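Local coordinates for protein aldolase (Klebsiella pneumoniae, PDB 6VOQ) that belongs to the class II aldolase and adducin family of alpha-beta proteins and binds zinc within an assembly of four chains, at residues A[64-67]-A[71-74]; A[128-133]-A[147-152]; A[12-17]-A[168-173]; A[76-81]-A[92-97]. All coordinates share one frame; numbering follows the deposited sequence.

Contact 1 (A[64-67]-A[71-74])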
loop_
_atom_site.group_PDB
_atom_site.type_symbol
_atom_site.label_atom_id
_atom_site.label_comp_id
_atom_site.label_asym_id
_atom_site.label_seq_id
_atom_site.Cartn_x
_atom_site.Cartn_y
_atom_site.Cartn_z
ATOM N N GLY A 64 -2.877 3.597 37.521
ATOM C CA GLY A 64 -1.490 3.437 37.130
ATOM C C GLY A 64 -0.722 2.303 37.780
ATOM O O GLY A 64 0.488 2.201 37.559
ATOM N N GLU A 65 -1.375 1.452 38.563
ATOM C CA GLU A 65 -0.683 0.359 39.234
ATOM C C GLU A 65 -0.556 -0.826 38.283
ATOM O O GLU A 65 -1.557 -1.306 37.743
ATOM C CB GLU A 65 -1.430 -0.033 40.503
ATOM C CG GLU A 65 -0.555 -0.583 41.604
ATOM C CD GLU A 65 -1.352 -1.343 42.655
ATOM O OE1 GLU A 65 -0.815 -2.336 43.197
ATOM O OE2 GLU A 65 -2.509 -0.950 42.942
ATOM N N TRP A 66 0.672 -1.296 38.096
ATOM C CA TRP A 66 0.979 -2.408 37.200
ATOM C C TRP A 66 0.590 -3.755 37.832
ATOM O O TRP A 66 1.075 -4.092 38.911
ATOM C CB TRP A 66 2.477 -2.346 36.878
ATOM C CG TRP A 66 2.982 -3.369 35.984
ATOM C CD1 TRP A 66 2.285 -4.009 35.010
ATOM C CD2 TRP A 66 4.327 -3.866 35.924
ATOM N NE1 TRP A 66 3.103 -4.902 34.366
ATOM C CE2 TRP A 66 4.365 -4.820 34.894
ATOM C CE3 TRP A 66 5.500 -3.600 36.643
ATOM C CZ2 TRP A 66 5.522 -5.528 34.569
ATOM C CZ3 TRP A 66 6.660 -4.310 36.310
ATOM C CH2 TRP A 66 6.655 -5.259 35.281
ATOM N N ILE A 67 -0.275 -4.527 37.153
ATOM C CA ILE A 67 -0.908 -5.716 37.736
ATOM C C ILE A 67 -0.404 -7.040 37.185
ATOM O O ILE A 67 -0.134 -7.954 37.976
ATOM C CB ILE A 67 -2.435 -5.671 37.583
ATOM C CG1 ILE A 67 -2.956 -4.313 38.057
ATOM C CG2 ILE A 67 -3.101 -6.779 38.449
ATOM C CD1 ILE A 67 -2.769 -4.118 39.496
ATOM N N LYS A 71 5.723 -4.717 31.407
ATOM C CA LYS A 71 5.451 -3.344 31.805
ATOM C C LYS A 71 4.668 -2.667 30.683
ATOM O O LYS A 71 4.959 -2.900 29.501
ATOM C CB LYS A 71 6.745 -2.582 32.125
ATOM C CG LYS A 71 6.530 -1.160 32.708
ATOM C CD LYS A 71 6.175 -1.175 34.213
ATOM C CE LYS A 71 5.635 0.190 34.702
ATOM N NZ LYS A 71 6.681 1.010 35.395
ATOM N N PRO A 72 3.629 -1.897 31.003
ATOM C CA PRO A 72 2.807 -1.303 29.946
ATOM C C PRO A 72 3.584 -0.290 29.122
ATOM O O PRO A 72 4.613 0.245 29.538
ATOM C CB PRO A 72 1.676 -0.617 30.722
ATOM C CG PRO A 72 2.244 -0.380 32.077
ATOM C CD PRO A 72 3.107 -1.574 32.343
ATOM N N SER A 73 3.064 -0.034 27.926
ATOM C CA SER A 73 3.525 1.083 27.120
ATOM C C SER A 73 3.503 2.360 27.946
ATOM O O SER A 73 2.593 2.581 28.749
ATOM C CB SER A 73 2.628 1.235 25.891
ATOM O OG SER A 73 3.048 2.330 25.096
ATOM N N LYS A 74 4.523 3.200 27.760
ATOM C CA LYS A 74 4.538 4.484 28.454
ATOM C C LYS A 74 3.369 5.383 28.047
ATOM O O LYS A 74 2.952 6.235 28.838
ATOM C CB LYS A 74 5.874 5.186 28.206
ATOM C CG LYS A 74 7.059 4.287 28.497
ATOM C CD LYS A 74 8.371 4.926 28.126
ATOM C CE LYS A 74 9.041 5.519 29.351
ATOM N NZ LYS A 74 10.227 6.347 28.984
#
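Lys71 meets the indole of Trp66 first with its backbone and then with its aliphatic chain. Its N lies 3.3 Å from Trp66 CZ2, just beyond the rim of the six-membered ring. The lysine chain then turns at chi2 (79°) and lays CD on the same ring, 3.7 Å from the centroid and 20° off the normal, a CH-pi contact. A long side chain suits this place, because its methylenes can cover an aromatic face at the surface while the ammonium continues past the ring. Trp66 is placed for this by holding CG opposite its backbone N (chi1 -179°). Pro72 follows on the same face, with CD 3.9 Å from the centroid of the five-membered ring; proline is a compact, rigid ring whose C-H groups can rest on an indole. The pairing closes the connection out of strand 66-68, an outermost strand of the mixed sheet within this chain, toward helix 76-83. Weak hydrogen bonds tie Trp66 NE1 to carbonyls of the intervening turn, among them Asp70 O. Beyond the proline, Ser73 leaves the tryptophan, and its OG receives a weak capping bond from the N of Glu75, a zinc ligand at the start of the next helix.

Contact 2 (A[128-133]-A[147-152])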
loop_
_atom_site.group_PDB
_atom_site.type_symbol
_atom_site.label_atom_id
_atom_site.label_comp_id
_atom_site.label_asym_id
_atom_site.label_seq_id
_atom_site.Cartn_x
_atom_site.Cartn_y
_atom_site.Cartn_z
ATOM N N ASP A 128 -16.796 15.340 16.333
ATOM C CA ASP A 128 -15.693 16.276 16.184
ATOM C C ASP A 128 -14.419 15.703 16.782
ATOM O O ASP A 128 -14.449 14.905 17.724
ATOM C CB ASP A 128 -16.009 17.612 16.855
ATOM C CG ASP A 128 -17.068 18.405 16.115
ATOM O OD1 ASP A 128 -17.634 17.882 15.133
ATOM O OD2 ASP A 128 -17.353 19.548 16.532
ATOM N N VAL A 129 -13.290 16.141 16.232
ATOM C CA VAL A 129 -11.975 15.693 16.668
ATOM C C VAL A 129 -11.149 16.889 17.133
ATOM O O VAL A 129 -10.664 17.668 16.303
ATOM C CB VAL A 129 -11.257 14.924 15.549
ATOM C CG1 VAL A 129 -9.920 14.424 16.052
ATOM C CG2 VAL A 129 -12.131 13.750 15.055
ATOM N N PRO A 130 -10.956 17.067 18.437
ATOM C CA PRO A 130 -10.118 18.165 18.927
ATOM C C PRO A 130 -8.632 17.882 18.730
ATOM O O PRO A 130 -8.203 16.763 18.441
ATOM C CB PRO A 130 -10.468 18.235 20.414
ATOM C CG PRO A 130 -10.827 16.834 20.760
ATOM C CD PRO A 130 -11.508 16.262 19.541
ATOM N N VAL A 131 -7.839 18.933 18.900
ATOM C CA VAL A 131 -6.401 18.863 18.699
ATOM C C VAL A 131 -5.723 19.203 20.014
ATOM O O VAL A 131 -6.044 20.217 20.641
ATOM C CB VAL A 131 -5.935 19.806 17.579
ATOM C CG1 VAL A 131 -4.427 19.732 17.428
ATOM C CG2 VAL A 131 -6.634 19.437 16.266
ATOM N N VAL A 132 -4.810 18.339 20.438
ATOM C CA VAL A 132 -4.008 18.587 21.627
ATOM C C VAL A 132 -2.705 19.207 21.152
ATOM O O VAL A 132 -2.114 18.704 20.185
ATOM C CB VAL A 132 -3.763 17.299 22.426
ATOM C CG1 VAL A 132 -2.761 17.568 23.539
ATOM C CG2 VAL A 132 -5.083 16.748 22.962
ATOM N N PRO A 133 -2.246 20.300 21.760
ATOM C CA PRO A 133 -0.955 20.873 21.370
ATOM C C PRO A 133 0.168 19.855 21.494
ATOM O O PRO A 133 0.064 18.846 22.198
ATOM C CB PRO A 133 -0.771 22.038 22.348
ATOM C CG PRO A 133 -2.151 22.405 22.758
ATOM C CD PRO A 133 -2.929 21.120 22.773
ATOM N N ALA A 147 -7.709 14.206 29.472
ATOM C CA ALA A 147 -8.715 14.083 30.522
ATOM C C ALA A 147 -9.787 15.161 30.394
ATOM O O ALA A 147 -10.973 14.893 30.606
ATOM C CB ALA A 147 -8.054 14.145 31.897
ATOM N N GLY A 148 -9.390 16.387 30.039
ATOM C CA GLY A 148 -10.363 17.455 29.906
ATOM C C GLY A 148 -11.232 17.338 28.673
ATOM O O GLY A 148 -12.379 17.796 28.678
ATOM N N LEU A 149 -10.710 16.734 27.606
ATOM C CA LEU A 149 -11.463 16.565 26.372
ATOM C C LEU A 149 -12.314 15.305 26.373
ATOM O O LEU A 149 -13.362 15.272 25.722
ATOM C CB LEU A 149 -10.504 16.529 25.177
ATOM C CG LEU A 149 -9.741 17.825 24.891
ATOM C CD1 LEU A 149 -8.586 17.547 23.948
ATOM C CD2 LEU A 149 -10.649 18.924 24.333
ATOM N N ALA A 150 -11.894 14.282 27.112
ATOM C CA ALA A 150 -12.553 12.980 27.045
ATOM C C ALA A 150 -14.061 12.995 27.294
ATOM O O ALA A 150 -14.756 12.157 26.694
ATOM C CB ALA A 150 -11.866 12.017 28.021
ATOM N N PRO A 151 -14.632 13.854 28.147
ATOM C CA PRO A 151 -16.090 13.783 28.347
ATOM C C PRO A 151 -16.894 14.242 27.151
ATOM O O PRO A 151 -18.098 13.967 27.100
ATOM C CB PRO A 151 -16.333 14.699 29.550
ATOM C CG PRO A 151 -15.030 14.790 30.227
ATOM C CD PRO A 151 -14.015 14.756 29.133
ATOM N N ARG A 152 -16.279 14.926 26.189
ATOM C CA ARG A 152 -17.019 15.482 25.074
ATOM C C ARG A 152 -16.593 14.943 23.713
ATOM O O ARG A 152 -17.312 15.157 22.729
ATOM C CB ARG A 152 -16.905 17.014 25.086
ATOM C CG ARG A 152 -17.670 17.664 26.242
ATOM C CD ARG A 152 -17.239 19.108 26.494
ATOM N NE ARG A 152 -15.876 19.172 27.019
ATOM C CZ ARG A 152 -14.883 19.846 26.444
ATOM N NH1 ARG A 152 -15.095 20.531 25.325
ATOM N NH2 ARG A 152 -13.678 19.842 26.997
#
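Leu149 packs its branched end on Pro130 and Val132, CD1 meeting both, and so joins strand 131-132, and the proline just before it, to the last part of helix 140-149 in a beta-alpha-beta unit. In this unit strand 131-132 leads through helix 140-149 to strand 155-158, which runs parallel to the first in the sheet. Leu149 has the largest share of the buried surface. Its CG sits opposite the carbonyl carbon (chi1 -66°), and the branched end reaches toward the strand. CD1 does most of the work, touching Val132 CG2 at 3.7 Å and Pro130 CG at 4.0 Å. CD2 stays with the proline alone, 4.0 Å from Pro130 CB, so the leucine fork faces the CB-CG side of the pyrrolidine ring while the two side chains run past each other in opposite senses. Pro130 suits this place as a compact, rigid apolar ring in a buried position. Val132 brings a beta-branched chain, at home in a strand, and its other neighbours include Ala145 and Leu146 of the same helix. Phe156 of strand 155-158 touches both Pro130 and Leu149, so the third element of the unit packs on the same apolar cluster. Past the leucine the chain turns, Arg152 N bonding to Leu149 O, and the arginine side chain folds back: NH2 donates to Gly148 O at 2.9 Å, approaching from 40° above the carbonyl plane.

Contact 3 (A[12-17]-A[168-173]); sequences VQIGAS and SSLREA
Ile14 turns CG1 opposite its own carbonyl carbon (chi1 -79°) and keeps the branch extended (chi2 -176°), which carries CD1 out to Leu170 and Arg171. The arginine starts extended and bends at chi3 (-65°), bringing its guanidinium back over the isoleucine. These torsions join two helices far apart in sequence: the middle of helix 4-20 packs against the first turn of helix 170-190, beside the central sheet, whose strands 30-34 and 91-94 also touch Leu170. The apolar core of the contact is the CD1 methyl of Ile14, 3.7 Å from Leu170 CG and equally close to Arg171 CA. Isoleucine suits this buried site, where it also meets Leu31 of strand 30-34: the chain is branched and apolar, and its extended CG1-CD1 arm reaches both Leu170 and the Arg171 backbone. Leucine opposite supplies a branched surface shared with the sheet. Arg171 works differently, with one guanidinium face toward Ile14 and NH2 3.7 Å from Ile14 CG1, an apolar cover on that face; NE makes a long, weak ion pair with Glu10.

The helix start is fixed by Ser169, the N-cap, whose OG accepts from Glu172 N at 3.1 Å. The carboxylate of Glu172 reaches back beyond the cap, and Ser168 N donates to its OE1 in a nearly linear bond that meets the oxygen close to the line of its C-O bond. In the guanidinium plane, at its edge, a water bridges the helices: it accepts from Arg171 NH1 at 3.3 Å and is hydrogen-bonded to Ser17 OG at 2.9 Å.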
loop_
_atom_site.group_PDB
_atom_site.type_symbol
_atom_site.label_atom_id
_atom_site.label_comp_id
_atom_site.label_asym_id
_atom_site.label_seq_id
_atom_site.Cartn_x
_atom_site.Cartn_y
_atom_site.Cartn_z
ATOM N N VAL A 12 -4.264 -9.107 20.249
ATOM C CA VAL A 12 -3.202 -9.624 19.386
ATOM C C VAL A 12 -3.630 -9.598 17.921
ATOM O O VAL A 12 -2.879 -9.144 17.050
ATOM C CB VAL A 12 -2.807 -11.044 19.828
ATOM C CG1 VAL A 12 -1.785 -11.655 18.855
ATOM C CG2 VAL A 12 -2.271 -11.026 21.251
ATOM N N GLN A 13 -4.836 -10.084 17.625
ATOM C CA GLN A 13 -5.293 -10.143 16.241
ATOM C C GLN A 13 -5.417 -8.748 15.655
ATOM O O GLN A 13 -4.955 -8.482 14.540
ATOM C CB GLN A 13 -6.631 -10.877 16.156
ATOM C CG GLN A 13 -6.546 -12.340 16.501
ATOM C CD GLN A 13 -7.890 -13.042 16.396
ATOM O OE1 GLN A 13 -8.914 -12.411 16.136
ATOM N NE2 GLN A 13 -7.891 -14.357 16.603
ATOM N N ILE A 14 -6.035 -7.839 16.399
ATOM C CA ILE A 14 -6.207 -6.488 15.898
ATOM C C ILE A 14 -4.852 -5.827 15.665
ATOM O O ILE A 14 -4.633 -5.184 14.632
ATOM C CB ILE A 14 -7.123 -5.697 16.849
ATOM C CG1 ILE A 14 -8.574 -6.106 16.543
ATOM C CG2 ILE A 14 -6.934 -4.204 16.677
ATOM C CD1 ILE A 14 -9.624 -5.379 17.302
ATOM N N GLY A 15 -3.902 -6.027 16.582
ATOM C CA GLY A 15 -2.553 -5.525 16.358
ATOM C C GLY A 15 -1.948 -6.025 15.059
ATOM O O GLY A 15 -1.435 -5.241 14.259
ATOM N N ALA A 16 -2.028 -7.333 14.818
ATOM C CA ALA A 16 -1.465 -7.913 13.601
ATOM C C ALA A 16 -2.141 -7.351 12.353
ATOM O O ALA A 16 -1.474 -7.077 11.349
ATOM C CB ALA A 16 -1.595 -9.441 13.642
ATOM N N SER A 17 -3.466 -7.178 12.402
ATOM C CA SER A 17 -4.207 -6.637 11.266
ATOM C C SER A 17 -3.795 -5.202 10.974
ATOM O O SER A 17 -3.661 -4.811 9.808
ATOM C CB SER A 17 -5.710 -6.718 11.541
ATOM O OG SER A 17 -6.473 -6.402 10.393
ATOM N N SER A 168 -16.462 1.597 21.934
ATOM C CA SER A 168 -17.185 0.747 22.875
ATOM C C SER A 168 -16.609 -0.657 22.945
ATOM O O SER A 168 -17.035 -1.442 23.799
ATOM C CB SER A 168 -18.666 0.676 22.491
ATOM O OG SER A 168 -18.825 0.240 21.149
ATOM N N SER A 169 -15.681 -0.984 22.052
ATOM C CA SER A 169 -14.903 -2.211 22.095
ATOM C C SER A 169 -13.607 -1.944 21.343
ATOM O O SER A 169 -13.436 -0.885 20.734
ATOM C CB SER A 169 -15.683 -3.382 21.492
ATOM O OG SER A 169 -15.772 -3.261 20.085
ATOM N N LEU A 170 -12.678 -2.904 21.382
ATOM C CA LEU A 170 -11.450 -2.720 20.615
ATOM C C LEU A 170 -11.727 -2.729 19.117
ATOM O O LEU A 170 -11.151 -1.928 18.375
ATOM C CB LEU A 170 -10.411 -3.778 20.971
ATOM C CG LEU A 170 -9.010 -3.502 20.396
ATOM C CD1 LEU A 170 -8.508 -2.086 20.754
ATOM C CD2 LEU A 170 -8.013 -4.549 20.848
ATOM N N ARG A 171 -12.612 -3.609 18.650
ATOM C CA ARG A 171 -12.886 -3.630 17.217
ATOM C C ARG A 171 -13.592 -2.357 16.771
ATOM O O ARG A 171 -13.344 -1.858 15.669
ATOM C CB ARG A 171 -13.713 -4.859 16.835
ATOM C CG ARG A 171 -13.936 -4.968 15.325
ATOM C CD ARG A 171 -14.175 -6.399 14.874
ATOM N NE ARG A 171 -13.016 -7.267 15.077
ATOM C CZ ARG A 171 -11.926 -7.252 14.313
ATOM N NH1 ARG A 171 -11.835 -6.401 13.293
ATOM N NH2 ARG A 171 -10.925 -8.087 14.571
ATOM N N GLU A 172 -14.484 -1.818 17.606
ATOM C CA GLU A 172 -15.178 -0.591 17.238
ATOM C C GLU A 172 -14.223 0.597 17.246
ATOM O O GLU A 172 -14.298 1.468 16.371
ATOM C CB GLU A 172 -16.356 -0.355 18.178
ATOM C CG GLU A 172 -17.483 0.473 17.568
ATOM C CD GLU A 172 -17.748 1.773 18.329
ATOM O OE1 GLU A 172 -17.173 1.967 19.423
ATOM O OE2 GLU A 172 -18.534 2.605 17.825
ATOM N N ALA A 173 -13.309 0.641 18.217
ATOM C CA ALA A 173 -12.292 1.686 18.222
ATOM C C ALA A 173 -11.366 1.547 17.020
ATOM O O ALA A 173 -10.946 2.549 16.430
ATOM C CB ALA A 173 -11.503 1.646 19.533
HETATM O O HOH W 1 -9.262 -6.549 11.279
#

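Contact 4 (A[76-81]-A[92-97]). With ZN (zinc ion), chain B.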
loop_
_atom_site.group_PDB
_atom_site.type_symbol
_atom_site.label_atom_id
_atom_site.label_comp_id
_atom_site.label_asym_id
_atom_site.label_seq_id
_atom_site.Cartn_x
_atom_site.Cartn_y
_atom_site.Cartn_z
ATOM N N VAL A 76 0.345 4.468 27.760
ATOM C CA VAL A 76 -0.861 4.056 28.469
ATOM C C VAL A 76 -1.240 5.086 29.523
ATOM O O VAL A 76 -2.408 5.168 29.920
ATOM C CB VAL A 76 -0.658 2.647 29.071
ATOM C CG1 VAL A 76 -1.847 2.225 29.931
ATOM C CG2 VAL A 76 -0.429 1.636 27.951
ATOM N N THR A 77 -0.274 5.902 29.957
ATOM C CA THR A 77 -0.564 7.017 30.852
ATOM C C THR A 77 -1.711 7.878 30.328
ATOM O O THR A 77 -2.640 8.208 31.076
ATOM C CB THR A 77 0.690 7.868 31.055
ATOM O OG1 THR A 77 1.709 7.074 31.672
ATOM C CG2 THR A 77 0.380 9.041 31.970
ATOM N N PHE A 78 -1.672 8.260 29.048
ATOM C CA PHE A 78 -2.761 9.102 28.568
ATOM C C PHE A 78 -3.942 8.297 28.040
ATOM O O PHE A 78 -5.013 8.867 27.835
ATOM C CB PHE A 78 -2.273 10.131 27.519
ATOM C CG PHE A 78 -1.732 9.551 26.226
ATOM C CD1 PHE A 78 -2.557 8.916 25.313
ATOM C CD2 PHE A 78 -0.409 9.739 25.885
ATOM C CE1 PHE A 78 -2.051 8.418 24.128
ATOM C CE2 PHE A 78 0.106 9.254 24.691
ATOM C CZ PHE A 78 -0.711 8.594 23.816
ATOM N N HIS A 79 -3.782 6.990 27.826
ATOM C CA HIS A 79 -4.950 6.125 27.697
ATOM C C HIS A 79 -5.825 6.223 28.940
ATOM O O HIS A 79 -7.039 6.427 28.845
ATOM C CB HIS A 79 -4.515 4.680 27.499
ATOM C CG HIS A 79 -4.054 4.359 26.119
ATOM N ND1 HIS A 79 -4.611 3.346 25.370
ATOM C CD2 HIS A 79 -3.068 4.895 25.362
ATOM C CE1 HIS A 79 -3.995 3.278 24.203
ATOM N NE2 HIS A 79 -3.058 4.209 24.173
ATOM N N ARG A 80 -5.215 6.057 30.119
ATOM C CA ARG A 80 -5.963 6.065 31.372
ATOM C C ARG A 80 -6.707 7.371 31.574
ATOM O O ARG A 80 -7.851 7.360 32.035
ATOM C CB ARG A 80 -5.021 5.819 32.553
ATOM C CG ARG A 80 -4.317 4.474 32.491
ATOM C CD ARG A 80 -3.594 4.152 33.780
ATOM N NE ARG A 80 -2.284 4.782 33.849
ATOM C CZ ARG A 80 -1.974 5.781 34.668
ATOM N NH1 ARG A 80 -2.884 6.276 35.500
ATOM N NH2 ARG A 80 -0.745 6.279 34.660
ATOM N N ALA A 81 -6.077 8.501 31.236
ATOM C CA ALA A 81 -6.742 9.791 31.367
ATOM C C ALA A 81 -8.087 9.804 30.654
ATOM O O ALA A 81 -9.063 10.344 31.185
ATOM C CB ALA A 81 -5.843 10.907 30.832
ATOM N N ILE A 92 -9.218 1.878 23.517
ATOM C CA ILE A 92 -8.511 2.996 22.918
ATOM C C ILE A 92 -7.493 2.442 21.940
ATOM O O ILE A 92 -6.747 1.512 22.269
ATOM C CB ILE A 92 -7.810 3.876 23.968
ATOM C CG1 ILE A 92 -8.824 4.630 24.814
ATOM C CG2 ILE A 92 -6.880 4.870 23.293
ATOM C CD1 ILE A 92 -8.151 5.577 25.795
ATOM N N VAL A 93 -7.469 3.013 20.741
ATOM C CA VAL A 93 -6.479 2.701 19.725
ATOM C C VAL A 93 -5.642 3.952 19.534
ATOM O O VAL A 93 -6.174 5.025 19.233
ATOM C CB VAL A 93 -7.141 2.257 18.412
ATOM C CG1 VAL A 93 -6.155 2.326 17.236
ATOM C CG2 VAL A 93 -7.694 0.859 18.568
ATOM N N HIS A 94 -4.344 3.835 19.761
ATOM C CA HIS A 94 -3.420 4.917 19.476
ATOM C C HIS A 94 -2.448 4.452 18.406
ATOM O O HIS A 94 -1.778 3.428 18.571
ATOM C CB HIS A 94 -2.658 5.358 20.715
ATOM C CG HIS A 94 -1.544 6.304 20.403
ATOM N ND1 HIS A 94 -1.751 7.501 19.748
ATOM C CD2 HIS A 94 -0.212 6.217 20.618
ATOM C CE1 HIS A 94 -0.595 8.121 19.596
ATOM N NE2 HIS A 94 0.355 7.363 20.114
ATOM N N LEU A 95 -2.380 5.196 17.313
ATOM C CA LEU A 95 -1.492 4.878 16.209
ATOM C C LEU A 95 -0.806 6.148 15.742
ATOM O O LEU A 95 -1.262 7.259 16.015
ATOM C CB LEU A 95 -2.249 4.267 15.029
ATOM C CG LEU A 95 -2.956 2.948 15.243
ATOM C CD1 LEU A 95 -3.843 2.732 14.049
ATOM C CD2 LEU A 95 -1.939 1.833 15.384
ATOM N N HIS A 96 0.305 5.973 15.038
ATOM C CA HIS A 96 0.870 7.050 14.236
ATOM C C HIS A 96 0.502 6.860 12.777
ATOM O O HIS A 96 1.370 6.928 11.899
ATOM C CB HIS A 96 2.384 7.127 14.414
ATOM C CG HIS A 96 2.817 7.276 15.838
ATOM N ND1 HIS A 96 4.143 7.321 16.210
ATOM C CD2 HIS A 96 2.103 7.386 16.981
ATOM C CE1 HIS A 96 4.228 7.445 17.521
ATOM N NE2 HIS A 96 3.004 7.485 18.014
ATOM N N SER A 97 -0.775 6.580 12.503
ATOM C CA SER A 97 -1.184 6.288 11.135
ATOM C C SER A 97 -0.915 7.506 10.259
ATOM O O SER A 97 -1.013 8.653 10.710
ATOM C CB SER A 97 -2.658 5.856 11.082
ATOM O OG SER A 97 -3.545 6.830 11.626
HETATM ZN ZN ZN B . 2.481 7.818 20.090
#
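Phe78 presents its edge to the face of His94 in a T-shaped aromatic pair, the planes at 88° and the centroids 5.3 Å apart. Its CZ stands over the centre of the imidazole. Phe78 takes the crowded position between its backbone N and carbonyl carbon (chi1 64°), which brings the ring off helix 76-83 toward the strand. That helix runs roughly antiparallel to strand 92-94, their short axes 9.9 Å apart at closest, and packs over one face of the sheet.

A CH-pi contact and plain packing form the second group. Ile92 CG2 lies over one face of the His79 ring, 3.7 Å from its centroid, while Ile92 CD1 comes to 3.4 Å from His79 O. A beta-branched residue fits here because it suits a strand and its two branches can serve ring and backbone separately. His79 NE2 also lies 3.7 Å from His94 CB, so the ring bears on the root of the metal-binding side chain.

Hydrogen bonds orient the imidazoles: His79 ND1 pairs with Ser32 OG, and His94 ND1 with Pro163 O.

Metal coordination completes the set. His94 NE2 and His96 NE2 each bind zinc at 2.2 Å, and Glu75 and His161 fill the remaining protein positions. His96 is also stacked on Tyr121 of the third subunit, which brings a subunit interface to the metal site. Since a carbonyl holds His94 ND1, that nitrogen is most simply the N-H, consistent with NE2 offering its lone pair to zinc; Phe78 over the ring face and the bond to Pro163 O probably limit how the ligand ring can turn.

Overall arrangement
Contact 4 lies nearest the middle of the chain and holds two of the four zinc ligands; the other three contacts surround it, each with its centre about 13 Å from that of contact 4. All three touch it: contact 1 through Gly64 on Arg80, contact 2 through Ala147 on Ala81, and contact 3 through Leu170 and Ala173 on Val93. They do not touch one another, and the centres of contacts 2 and 3 lie about 22 Å apart on opposite sides of the chain's centre. Neither outer contact on the sheet reaches the metal, since the side chains of Pro72 and Val132 remain about 14 and 12 Å from a zinc ion. Along the chain, contact 3 encloses the other three.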